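Local coordinates for protein homospermidine synthase (Legionella pneumophila subsp. pneumophila str. Philadelphia 1, PDB 2PH5) that probably makes homospermidine and binds NAD in a Rossmann-type nucleotide-binding domain, at residues V24-F36 against P387-I401. Residues are numbered along the deposited sequence; the frame is centred on the assembly and turned at random.
With NAD (nicotinamide-adenine-dinucleotide), chain C.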
# COMPACT_ATOMS: atom_id res chain seq x y z
N VAL A 24 -14.20 21.02 -2.28
CA VAL A 24 -15.10 21.53 -1.25
C VAL A 24 -16.19 22.46 -1.81
O VAL A 24 -17.38 22.22 -1.60
CB VAL A 24 -14.31 22.29 -0.15
CG1 VAL A 24 -15.26 22.85 0.89
CG2 VAL A 24 -13.31 21.35 0.50
N GLY A 25 -15.78 23.51 -2.51
CA GLY A 25 -16.71 24.47 -3.07
C GLY A 25 -17.86 23.88 -3.87
O GLY A 25 -19.01 24.27 -3.66
N GLN A 26 -17.56 22.96 -4.78
CA GLN A 26 -18.61 22.34 -5.58
C GLN A 26 -19.55 21.54 -4.70
O GLN A 26 -20.76 21.55 -4.90
CB GLN A 26 -18.02 21.41 -6.64
CG GLN A 26 -17.02 22.06 -7.58
CD GLN A 26 -16.54 21.12 -8.68
OE1 GLN A 26 -15.50 21.36 -9.30
NE2 GLN A 26 -17.29 20.06 -8.93
N ALA A 27 -18.99 20.83 -3.72
CA ALA A 27 -19.80 20.01 -2.84
C ALA A 27 -20.66 20.81 -1.87
O ALA A 27 -21.59 20.28 -1.27
CB ALA A 27 -18.91 19.04 -2.08
N LEU A 28 -20.33 22.09 -1.71
CA LEU A 28 -21.06 22.95 -0.79
C LEU A 28 -22.37 23.46 -1.40
O LEU A 28 -23.38 23.55 -0.72
CB LEU A 28 -20.20 24.15 -0.41
CG LEU A 28 -20.27 24.67 1.04
CD1 LEU A 28 -19.72 26.08 1.07
CD2 LEU A 28 -21.68 24.65 1.56
N MSE A 29 -22.33 23.77 -2.69
CA MSE A 29 -23.48 24.30 -3.41
C MSE A 29 -24.83 23.73 -2.98
O MSE A 29 -25.72 24.47 -2.56
CB MSE A 29 -23.30 24.09 -4.91
CG MSE A 29 -22.29 25.02 -5.51
SE MSE A 29 -22.95 26.82 -5.53
CE MSE A 29 -23.35 26.96 -7.42
N PRO A 30 -25.00 22.40 -3.08
CA PRO A 30 -26.26 21.76 -2.69
C PRO A 30 -26.75 22.11 -1.29
O PRO A 30 -27.93 22.39 -1.09
CB PRO A 30 -25.94 20.28 -2.83
CG PRO A 30 -24.94 20.26 -3.94
CD PRO A 30 -24.05 21.40 -3.59
N LEU A 31 -25.84 22.11 -0.31
CA LEU A 31 -26.21 22.39 1.07
C LEU A 31 -26.66 23.84 1.31
O LEU A 31 -27.45 24.11 2.22
CB LEU A 31 -25.06 22.03 2.03
CG LEU A 31 -24.89 20.56 2.43
CD1 LEU A 31 -24.61 19.74 1.20
CD2 LEU A 31 -23.76 20.39 3.44
N ILE A 32 -26.16 24.76 0.51
CA ILE A 32 -26.53 26.16 0.67
C ILE A 32 -27.97 26.40 0.21
O ILE A 32 -28.73 27.10 0.87
CB ILE A 32 -25.60 27.06 -0.13
CG1 ILE A 32 -24.15 26.75 0.24
CG2 ILE A 32 -25.93 28.52 0.14
CD1 ILE A 32 -23.13 27.51 -0.58
N PHE A 33 -28.33 25.81 -0.92
CA PHE A 33 -29.68 25.97 -1.43
C PHE A 33 -30.65 25.05 -0.69
O PHE A 33 -31.86 25.20 -0.79
CB PHE A 33 -29.72 25.69 -2.92
CG PHE A 33 -29.04 26.74 -3.74
CD1 PHE A 33 -29.59 28.01 -3.85
CD2 PHE A 33 -27.82 26.47 -4.36
CE1 PHE A 33 -28.93 29.01 -4.57
CE2 PHE A 33 -27.16 27.46 -5.09
CZ PHE A 33 -27.72 28.73 -5.19
N GLU A 34 -30.10 24.11 0.07
CA GLU A 34 -30.92 23.17 0.82
C GLU A 34 -31.29 23.77 2.18
O GLU A 34 -32.37 23.49 2.70
CB GLU A 34 -30.16 21.86 1.02
CG GLU A 34 -31.00 20.73 1.60
CD GLU A 34 -30.17 19.49 1.88
OE1 GLU A 34 -29.21 19.21 1.12
OE2 GLU A 34 -30.48 18.78 2.86
N LYS A 35 -30.41 24.59 2.73
CA LYS A 35 -30.64 25.21 4.02
C LYS A 35 -31.04 26.69 3.95
O LYS A 35 -31.45 27.28 4.95
CB LYS A 35 -29.39 25.08 4.88
CG LYS A 35 -29.19 23.71 5.48
CD LYS A 35 -30.04 23.57 6.69
CE LYS A 35 -29.69 22.35 7.48
NZ LYS A 35 -30.59 22.29 8.66
N PHE A 36 -30.92 27.29 2.77
CA PHE A 36 -31.26 28.70 2.63
C PHE A 36 -32.29 28.97 1.56
O PHE A 36 -32.22 28.42 0.46
CB PHE A 36 -29.99 29.51 2.34
CG PHE A 36 -29.05 29.57 3.50
CD1 PHE A 36 -29.21 30.51 4.50
CD2 PHE A 36 -28.02 28.64 3.61
CE1 PHE A 36 -28.36 30.53 5.61
CE2 PHE A 36 -27.16 28.66 4.72
CZ PHE A 36 -27.33 29.60 5.71
N PRO A 387 -26.14 15.74 -4.19
CA PRO A 387 -25.36 15.47 -5.39
C PRO A 387 -23.97 16.10 -5.26
O PRO A 387 -23.68 16.80 -4.28
CB PRO A 387 -26.18 16.15 -6.48
CG PRO A 387 -26.70 17.36 -5.78
CD PRO A 387 -27.14 16.80 -4.44
N TYR A 388 -23.11 15.83 -6.24
CA TYR A 388 -21.75 16.37 -6.26
C TYR A 388 -21.07 16.14 -4.92
O TYR A 388 -20.33 16.99 -4.43
CB TYR A 388 -21.82 17.87 -6.56
CG TYR A 388 -22.71 18.20 -7.72
CD1 TYR A 388 -22.35 17.83 -9.02
CD2 TYR A 388 -23.93 18.85 -7.54
CE1 TYR A 388 -23.19 18.09 -10.10
CE2 TYR A 388 -24.78 19.11 -8.62
CZ TYR A 388 -24.40 18.73 -9.90
OH TYR A 388 -25.21 18.96 -10.98
N ASN A 389 -21.31 14.97 -4.35
CA ASN A 389 -20.75 14.62 -3.05
C ASN A 389 -20.46 13.14 -2.88
O ASN A 389 -21.19 12.27 -3.39
CB ASN A 389 -21.72 15.04 -1.94
CG ASN A 389 -21.46 16.44 -1.43
OD1 ASN A 389 -20.51 16.68 -0.68
ND2 ASN A 389 -22.31 17.38 -1.84
N ASN A 390 -19.38 12.86 -2.16
CA ASN A 390 -19.04 11.49 -1.83
C ASN A 390 -19.06 11.51 -0.31
O ASN A 390 -19.32 12.55 0.29
CB ASN A 390 -17.65 11.06 -2.37
CG ASN A 390 -16.53 12.01 -1.97
OD1 ASN A 390 -16.41 12.42 -0.81
ND2 ASN A 390 -15.68 12.34 -2.94
N ALA A 391 -18.82 10.36 0.31
CA ALA A 391 -18.84 10.26 1.76
C ALA A 391 -17.94 11.31 2.41
O ALA A 391 -18.35 12.00 3.34
CB ALA A 391 -18.41 8.86 2.18
N THR A 392 -16.71 11.42 1.90
CA THR A 392 -15.72 12.37 2.42
C THR A 392 -16.13 13.82 2.27
O THR A 392 -16.17 14.55 3.26
CB THR A 392 -14.36 12.17 1.72
OG1 THR A 392 -13.97 10.79 1.81
CG2 THR A 392 -13.28 13.04 2.36
N SER A 393 -16.42 14.26 1.05
CA SER A 393 -16.79 15.65 0.84
C SER A 393 -18.01 16.05 1.67
O SER A 393 -18.01 17.11 2.30
CB SER A 393 -17.06 15.92 -0.64
OG SER A 393 -18.19 15.20 -1.10
N LEU A 394 -19.03 15.19 1.69
CA LEU A 394 -20.25 15.50 2.43
C LEU A 394 -20.02 15.76 3.91
O LEU A 394 -20.71 16.58 4.52
CB LEU A 394 -21.29 14.38 2.28
CG LEU A 394 -22.67 14.74 2.87
CD1 LEU A 394 -23.11 16.08 2.28
CD2 LEU A 394 -23.70 13.65 2.54
N GLN A 395 -19.05 15.08 4.51
CA GLN A 395 -18.80 15.29 5.92
C GLN A 395 -18.13 16.65 6.13
O GLN A 395 -18.30 17.28 7.17
CB GLN A 395 -17.91 14.18 6.49
CG GLN A 395 -18.54 12.82 6.47
CD GLN A 395 -17.56 11.72 6.85
OE1 GLN A 395 -16.48 11.62 6.27
NE2 GLN A 395 -17.93 10.89 7.81
N VAL A 396 -17.40 17.11 5.12
CA VAL A 396 -16.72 18.39 5.21
C VAL A 396 -17.66 19.57 5.03
O VAL A 396 -17.60 20.54 5.79
CB VAL A 396 -15.60 18.51 4.17
CG1 VAL A 396 -14.74 19.72 4.47
CG2 VAL A 396 -14.78 17.24 4.14
N VAL A 397 -18.54 19.48 4.04
CA VAL A 397 -19.47 20.57 3.78
C VAL A 397 -20.61 20.60 4.81
O VAL A 397 -21.20 21.65 5.06
CB VAL A 397 -20.02 20.51 2.32
CG1 VAL A 397 -18.87 20.64 1.34
CG2 VAL A 397 -20.79 19.22 2.08
N ALA A 398 -20.90 19.45 5.40
CA ALA A 398 -21.95 19.40 6.42
C ALA A 398 -21.50 20.32 7.56
O ALA A 398 -22.27 21.14 8.07
CB ALA A 398 -22.14 17.97 6.92
N SER A 399 -20.22 20.20 7.93
CA SER A 399 -19.64 21.01 8.99
C SER A 399 -19.62 22.50 8.63
O SER A 399 -19.93 23.36 9.46
CB SER A 399 -18.21 20.54 9.27
OG SER A 399 -18.18 19.14 9.43
N MSE A 400 -19.25 22.79 7.40
CA MSE A 400 -19.19 24.17 6.94
C MSE A 400 -20.55 24.86 6.91
O MSE A 400 -20.70 25.97 7.42
CB MSE A 400 -18.57 24.24 5.55
CG MSE A 400 -17.16 23.71 5.53
SE MSE A 400 -16.11 24.68 4.27
CE MSE A 400 -15.59 26.16 5.42
N ILE A 401 -21.54 24.19 6.32
CA ILE A 401 -22.87 24.78 6.24
C ILE A 401 -23.36 25.02 7.67
O ILE A 401 -24.09 25.97 7.92
CB ILE A 401 -23.88 23.85 5.47
CG1 ILE A 401 -25.12 24.65 5.03
CG2 ILE A 401 -24.38 22.72 6.38
CD1 ILE A 401 -24.85 25.76 4.03
PA NAD C . -9.03 22.49 -4.64
O1A NAD C . -7.58 22.62 -5.02
O2A NAD C . -9.80 21.35 -5.22
O5B NAD C . -9.83 23.85 -4.98
C5B NAD C . -9.30 25.12 -4.60
C4B NAD C . -9.88 26.19 -5.54
O4B NAD C . -9.29 27.41 -5.15
C3B NAD C . -9.55 25.98 -7.03
O3B NAD C . -10.75 25.97 -7.80
C2B NAD C . -8.66 27.14 -7.37
O2B NAD C . -8.76 27.60 -8.70
C1B NAD C . -9.00 28.18 -6.31
N9A NAD C . -7.91 29.10 -5.94
C8A NAD C . -6.55 28.77 -5.98
N7A NAD C . -5.79 29.81 -6.38
C5A NAD C . -6.65 30.83 -6.62
C6A NAD C . -6.44 32.14 -7.05
N6A NAD C . -5.23 32.65 -7.29
N1A NAD C . -7.56 32.94 -7.21
C2A NAD C . -8.84 32.48 -6.96
N3A NAD C . -9.08 31.20 -6.53
C4A NAD C . -7.97 30.41 -6.38
O3 NAD C . -9.03 22.33 -3.07
PN NAD C . -10.20 22.23 -1.98
O1N NAD C . -9.87 21.07 -1.10
O2N NAD C . -11.52 22.24 -2.71
O5D NAD C . -9.83 23.61 -1.31
C5D NAD C . -10.47 24.19 -0.19
C4D NAD C . -9.57 23.85 0.98
O4D NAD C . -10.33 23.23 1.98
C3D NAD C . -8.13 23.88 1.46
O3D NAD C . -7.78 25.14 2.00
C2D NAD C . -8.12 22.76 2.48
O2D NAD C . -7.09 22.86 3.42
C1D NAD C . -9.52 22.82 3.07
N1N NAD C . -10.12 21.53 3.50
C2N NAD C . -10.52 21.36 4.81
C3N NAD C . -11.10 20.13 5.16
C7N NAD C . -11.57 19.85 6.55
O7N NAD C . -12.15 18.63 6.79
N7N NAD C . -11.48 20.73 7.52
C4N NAD C . -11.28 19.08 4.19
C5N NAD C . -10.86 19.31 2.87
C6N NAD C . -10.29 20.51 2.51
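Helix 24-35 crosses helix 391-401 at -57°, with the two axes 9.1 Å apart and Leu28 facing Val397 near the crossing. Val397 is a knob in the hole formed by Val24, Ala27, Leu28 and Leu31. Its CG2 meets Leu31 CD2 at 3.5 Å, the two side chains running at about a right angle. Leu31 in turn sits among Leu394, Val397, Ala398 and Ile401. Ile401 extends CG1 away from its own backbone N (chi1 -162°). CD1 then lies alongside the last turns of helix 24-35, against Leu31 O and Ile32, and at the ring edge of Phe36 (CE2, 3.8 Å). Helix 24-35 is the first helix of the Rossmann-type domain and follows its glycine-rich turn, so the packing joins the NAD-binding domain to the C-terminal part of the chain. Both helices reach the cofactor. Val24 N donates to O2N of the NAD pyrophosphate at 3.0 Å, and Val396 CG1 lies 3.5 Å from C4N of the nicotinamide. Next to the Val397 knob, in the loop before helix 391-401, Asn389 ND2 donates to Ala27 O (3.0 Å, 166°), in the carbonyl plane and on a lone pair. The same ND2 also donates to Pro387 O, and Asn389 OD1 accepts from Ser393 OG, so both ends of the amide are held. Ser393 also forms a capping box with Asn390 at the start of its helix. Beyond the amide, Pro30 CG touches Pro387 CG and meets the Tyr388 ring at its edge.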